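Local coordinates for UDP-N-acetylglucosamine 4,6-dehydratase (Vibrio fischeri, PDB 3PVZ), which binds NAD and probably acts as a lyase that removes water from UDP-N-acetylglucosamine, at residues D14-H19 against S240-L245; C244-I249 against A335-L340. All coordinates share one frame; numbering follows the deposited sequence.

How the contacts relate
Both contacts draw on one helix, 237-250, at successive positions: residues 240-245 meet the loop 14-19 in contact 1, and residues 244-249 meet the loop 335-340 in contact 2, with Cys244 and Leu245 common to both ranges. The centres of the two contacts are about 10 Å apart and their side chains run together, Leu340 of contact 2 packing against Phe18 and Leu243 of contact 1. Contact 1 lies nearer the cofactor: the side chain of Leu243 is about 9 Å from bound NAD and about 7 Å from that of Ile47, an NAD-binding residue. From Met246, which carries contact 2, the side chain of Ile47 is about 12 Å away.

Contact 1 of 2, residues D14-H19 against S240-L245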
# COMPACT_ATOMS: atom_id res chain seq x y z
N ASP A 14 8.10 1.76 -30.42
CA ASP A 14 8.58 3.13 -30.58
C ASP A 14 7.42 4.16 -30.61
O ASP A 14 7.65 5.37 -30.49
CB ASP A 14 9.52 3.17 -31.81
CG ASP A 14 9.33 4.39 -32.70
OD1 ASP A 14 9.59 5.54 -32.24
OD2 ASP A 14 8.98 4.18 -33.88
N THR A 15 6.18 3.66 -30.67
CA THR A 15 5.00 4.53 -30.76
C THR A 15 3.87 4.13 -29.78
O THR A 15 3.68 2.95 -29.48
CB THR A 15 4.48 4.45 -32.20
OG1 THR A 15 3.52 5.47 -32.42
CG2 THR A 15 3.89 3.05 -32.49
N GLU A 16 3.12 5.13 -29.30
CA GLU A 16 1.99 4.90 -28.39
C GLU A 16 0.95 4.00 -29.05
O GLU A 16 0.90 3.90 -30.27
CB GLU A 16 1.37 6.22 -27.88
CG GLU A 16 2.35 7.18 -27.19
CD GLU A 16 1.89 7.80 -25.83
OE1 GLU A 16 0.89 7.34 -25.16
OE2 GLU A 16 2.60 8.75 -25.39
N LEU A 17 0.18 3.28 -28.24
CA LEU A 17 -0.90 2.42 -28.74
C LEU A 17 -2.14 3.13 -29.27
O LEU A 17 -2.71 2.70 -30.26
CB LEU A 17 -1.38 1.46 -27.66
CG LEU A 17 -0.95 0.01 -27.78
CD1 LEU A 17 0.52 -0.04 -27.66
CD2 LEU A 17 -1.62 -0.84 -26.71
N PHE A 18 -2.58 4.18 -28.59
CA PHE A 18 -3.91 4.75 -28.86
C PHE A 18 -3.87 6.17 -29.46
O PHE A 18 -4.85 6.91 -29.43
CB PHE A 18 -4.67 4.83 -27.57
CG PHE A 18 -4.70 3.55 -26.80
CD1 PHE A 18 -5.10 2.38 -27.39
CD2 PHE A 18 -4.38 3.54 -25.46
CE1 PHE A 18 -5.15 1.22 -26.67
CE2 PHE A 18 -4.44 2.38 -24.73
CZ PHE A 18 -4.80 1.21 -25.33
N HIS A 19 -2.72 6.52 -30.02
CA HIS A 19 -2.55 7.83 -30.60
C HIS A 19 -3.71 8.23 -31.54
O HIS A 19 -4.19 9.37 -31.50
CB HIS A 19 -1.19 7.89 -31.32
CG HIS A 19 -0.85 9.25 -31.82
ND1 HIS A 19 -1.04 9.63 -33.13
CD2 HIS A 19 -0.39 10.35 -31.17
CE1 HIS A 19 -0.68 10.89 -33.28
NE2 HIS A 19 -0.29 11.36 -32.10
N SER A 240 -2.17 2.74 -20.01
CA SER A 240 -3.16 2.20 -19.05
C SER A 240 -4.15 3.26 -18.62
O SER A 240 -5.35 3.05 -18.53
CB SER A 240 -2.52 1.49 -17.85
OG SER A 240 -1.82 2.35 -17.00
N GLY A 241 -3.63 4.43 -18.41
CA GLY A 241 -4.45 5.56 -18.01
C GLY A 241 -5.37 5.98 -19.11
O GLY A 241 -6.52 6.33 -18.87
N GLU A 242 -4.87 5.94 -20.34
CA GLU A 242 -5.70 6.35 -21.48
C GLU A 242 -6.85 5.38 -21.73
O GLU A 242 -7.95 5.80 -22.04
CB GLU A 242 -4.84 6.52 -22.72
CG GLU A 242 -4.03 7.80 -22.70
CD GLU A 242 -3.01 7.91 -23.87
OE1 GLU A 242 -2.57 6.86 -24.41
OE2 GLU A 242 -2.63 9.05 -24.21
N LEU A 243 -6.58 4.10 -21.57
CA LEU A 243 -7.58 3.09 -21.71
C LEU A 243 -8.67 3.20 -20.62
O LEU A 243 -9.82 3.13 -20.96
CB LEU A 243 -6.93 1.70 -21.65
CG LEU A 243 -7.82 0.48 -21.82
CD1 LEU A 243 -8.35 0.45 -23.21
CD2 LEU A 243 -7.00 -0.80 -21.59
N CYS A 244 -8.28 3.37 -19.35
CA CYS A 244 -9.27 3.69 -18.28
C CYS A 244 -10.22 4.85 -18.64
O CYS A 244 -11.42 4.75 -18.45
CB CYS A 244 -8.55 4.06 -16.97
SG CYS A 244 -7.75 2.66 -16.18
N LEU A 245 -9.66 5.95 -19.13
CA LEU A 245 -10.42 7.17 -19.37
C LEU A 245 -11.38 6.97 -20.56
O LEU A 245 -12.48 7.49 -20.54
CB LEU A 245 -9.52 8.35 -19.66
CG LEU A 245 -10.16 9.75 -19.90
CD1 LEU A 245 -10.87 10.28 -18.73
CD2 LEU A 245 -9.10 10.77 -20.30
O HOH W 1 -1.37 6.22 -26.62
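A single water gripped from three directions bridges Glu16 and Glu242. It donates to Glu242 OE1 at 2.6 Å and to Glu16 OE1 at 2.9 Å, and accepts from the backbone N of Phe18 at 3.1 Å. The two carboxylates are like charges in close approach, Glu16 OE1 3.6 Å from Glu242 OE1, with their planes turned 38° apart. By pointing a hydrogen at each carboxylate, the water should offset part of this repulsion, and the closeness may raise the proton affinity of one of the acids. Glu16 reaches the site with a chain bent at chi2 (-133°) and crosses Glu242 at about a right angle, whereas Glu242 comes off the helix extended beyond CG; its other oxygen, OE2, accepts from Gln238 NE2.

Beside this polar cluster Phe18 supplies the apolar half. With CG beside its backbone N (chi1 -51°), the ring is carried toward the helix and presents its CD2 edge to Glu242 OE1, 3.9 Å away. Next to it, Phe18 CE2 lies 4.0 Å from Leu243 CB, while Leu17 CB covers one face of the ring, 3.8 Å above its centre.

The N-terminal loop thus packs on a helix of the NAD-binding Rossmann-type core. Phe18 is also the N-cap residue of helix 19-34, and Glu239 OE2 accepts from Leu17 N, so the loop is tied to helix 237-250 just where the next helix begins. Phe18 and Leu243 both pack on Pro259 of strand 255-259 and Leu340 of strand 340-344, while Glu242 touches Glu54 of helix 46-56.

Contact 2 of 2, residues C244-I249 against A335-L340; sequences CLMSCI and ARFDNL
Met246, a selenomethionine, carries the helix side of this contact, and its interactions across to Phe337 and Leu340 are entirely apolar. The terminal methyl does the reaching: CE lies 3.5 Å from Phe337 CE1, approaching the ring obliquely. It also sits 3.7 Å from Phe337 CZ, so two neighbouring ring carbons share the methyl. The part of Met246 nearer the backbone serves Leu340 instead, CB and CG each lying 3.9 Å from Leu340 CD1. One coiled chain can therefore meet two residues: CG is anti to the carbonyl carbon (chi1 -70°), and the bends at chi2 and chi3 curl the selenium and methyl round toward the aromatic ring.

A second apolar layer forms within 335-340 itself. The Phe337 ring is sandwiched off-centre, with Arg336 CG 3.7 Å above one face and Leu340 CD1 4.2 Å above the opposite one. The same leucine methyl meets Met246 and lies more loosely over the ring, so the three side chains cluster. Farther out, Phe337 CZ lies 3.7 Å above the plane of the Arg336 guanidinium, toward its rim.

In the fold, an NAD-binding Rossmann domain of the extended short-chain dehydrogenase/reductase type, 335-339 belong to the loop joining the antiparallel strands 332-333 and 340-344 at one edge of the main sheet, with Leu340 opening the second strand. Helix 237-250 leads into strand 255-259, the other neighbour of 340-344.

Polar links run to residues beyond the two segments: Arg336 NH1 donates to Phe250 O at the end of helix 237-250. Asp21 of helix 19-34 accepts from the backbone amides of Asp338 and Asn339, while Lys260 NZ donates to the carbonyls of Phe337 and Asp338.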
# COMPACT_ATOMS: atom_id res chain seq x y z
N CYS A 244 -8.28 3.37 -19.35
CA CYS A 244 -9.27 3.69 -18.28
C CYS A 244 -10.22 4.85 -18.64
O CYS A 244 -11.42 4.75 -18.45
CB CYS A 244 -8.55 4.06 -16.97
SG CYS A 244 -7.75 2.66 -16.18
N LEU A 245 -9.66 5.95 -19.13
CA LEU A 245 -10.42 7.17 -19.37
C LEU A 245 -11.38 6.97 -20.56
O LEU A 245 -12.48 7.49 -20.54
CB LEU A 245 -9.52 8.35 -19.66
CG LEU A 245 -10.16 9.75 -19.90
CD1 LEU A 245 -10.87 10.28 -18.73
CD2 LEU A 245 -9.10 10.77 -20.30
N MSE A 246 -10.93 6.25 -21.59
CA MSE A 246 -11.75 5.98 -22.76
C MSE A 246 -12.92 5.10 -22.38
O MSE A 246 -14.04 5.38 -22.77
CB MSE A 246 -10.94 5.31 -23.87
CG MSE A 246 -9.92 6.18 -24.55
SE MSE A 246 -10.66 7.63 -25.55
CE MSE A 246 -11.73 6.62 -26.82
N SER A 247 -12.67 4.07 -21.58
CA SER A 247 -13.75 3.20 -21.16
C SER A 247 -14.67 4.02 -20.26
O SER A 247 -15.87 4.01 -20.43
CB SER A 247 -13.24 1.98 -20.43
OG SER A 247 -14.31 1.22 -19.93
N CYS A 248 -14.07 4.76 -19.34
CA CYS A 248 -14.85 5.69 -18.48
C CYS A 248 -15.82 6.61 -19.21
O CYS A 248 -17.00 6.66 -18.88
CB CYS A 248 -13.94 6.57 -17.60
SG CYS A 248 -14.93 7.41 -16.35
N ILE A 249 -15.30 7.41 -20.14
CA ILE A 249 -16.10 8.42 -20.79
C ILE A 249 -16.96 7.83 -21.92
O ILE A 249 -18.13 8.15 -22.01
CB ILE A 249 -15.23 9.48 -21.47
CG1 ILE A 249 -14.28 10.16 -20.47
CG2 ILE A 249 -16.16 10.49 -22.25
CD1 ILE A 249 -14.93 10.84 -19.33
N ALA A 335 -15.22 -2.41 -34.55
CA ALA A 335 -15.47 -1.32 -35.52
C ALA A 335 -15.41 0.09 -34.93
O ALA A 335 -15.00 1.01 -35.62
CB ALA A 335 -16.83 -1.54 -36.21
N ARG A 336 -15.84 0.26 -33.69
CA ARG A 336 -15.97 1.60 -33.11
C ARG A 336 -14.66 2.37 -32.99
O ARG A 336 -14.60 3.57 -33.23
CB ARG A 336 -16.65 1.51 -31.75
CG ARG A 336 -16.82 2.84 -31.08
CD ARG A 336 -17.78 2.77 -29.93
NE ARG A 336 -18.00 4.10 -29.39
CZ ARG A 336 -18.44 4.38 -28.17
NH1 ARG A 336 -18.70 3.45 -27.27
NH2 ARG A 336 -18.61 5.63 -27.85
N PHE A 337 -13.60 1.69 -32.60
CA PHE A 337 -12.31 2.35 -32.45
C PHE A 337 -11.26 1.62 -33.29
O PHE A 337 -11.38 0.43 -33.55
CB PHE A 337 -11.88 2.38 -30.98
CG PHE A 337 -12.78 3.18 -30.09
CD1 PHE A 337 -12.83 4.56 -30.21
CD2 PHE A 337 -13.59 2.56 -29.14
CE1 PHE A 337 -13.67 5.30 -29.40
CE2 PHE A 337 -14.41 3.29 -28.30
CZ PHE A 337 -14.45 4.66 -28.43
N ASP A 338 -10.23 2.36 -33.67
CA ASP A 338 -9.11 1.82 -34.42
C ASP A 338 -8.18 0.97 -33.57
O ASP A 338 -7.80 -0.12 -33.99
CB ASP A 338 -8.32 2.96 -35.11
CG ASP A 338 -9.05 3.51 -36.35
OD1 ASP A 338 -10.11 2.95 -36.75
OD2 ASP A 338 -8.57 4.51 -36.93
N ASN A 339 -7.85 1.47 -32.38
CA ASN A 339 -6.83 0.86 -31.48
C ASN A 339 -7.42 0.07 -30.30
O ASN A 339 -6.72 -0.71 -29.68
CB ASN A 339 -5.91 1.94 -30.90
CG ASN A 339 -5.47 3.01 -31.95
OD1 ASN A 339 -5.65 4.24 -31.74
ND2 ASN A 339 -4.85 2.54 -33.06
N LEU A 340 -8.71 0.27 -30.02
CA LEU A 340 -9.37 -0.26 -28.85
C LEU A 340 -10.46 -1.22 -29.23
O LEU A 340 -11.31 -0.92 -30.07
CB LEU A 340 -10.03 0.86 -28.03
CG LEU A 340 -9.14 1.92 -27.44
CD1 LEU A 340 -10.00 2.98 -26.83
CD2 LEU A 340 -8.16 1.37 -26.39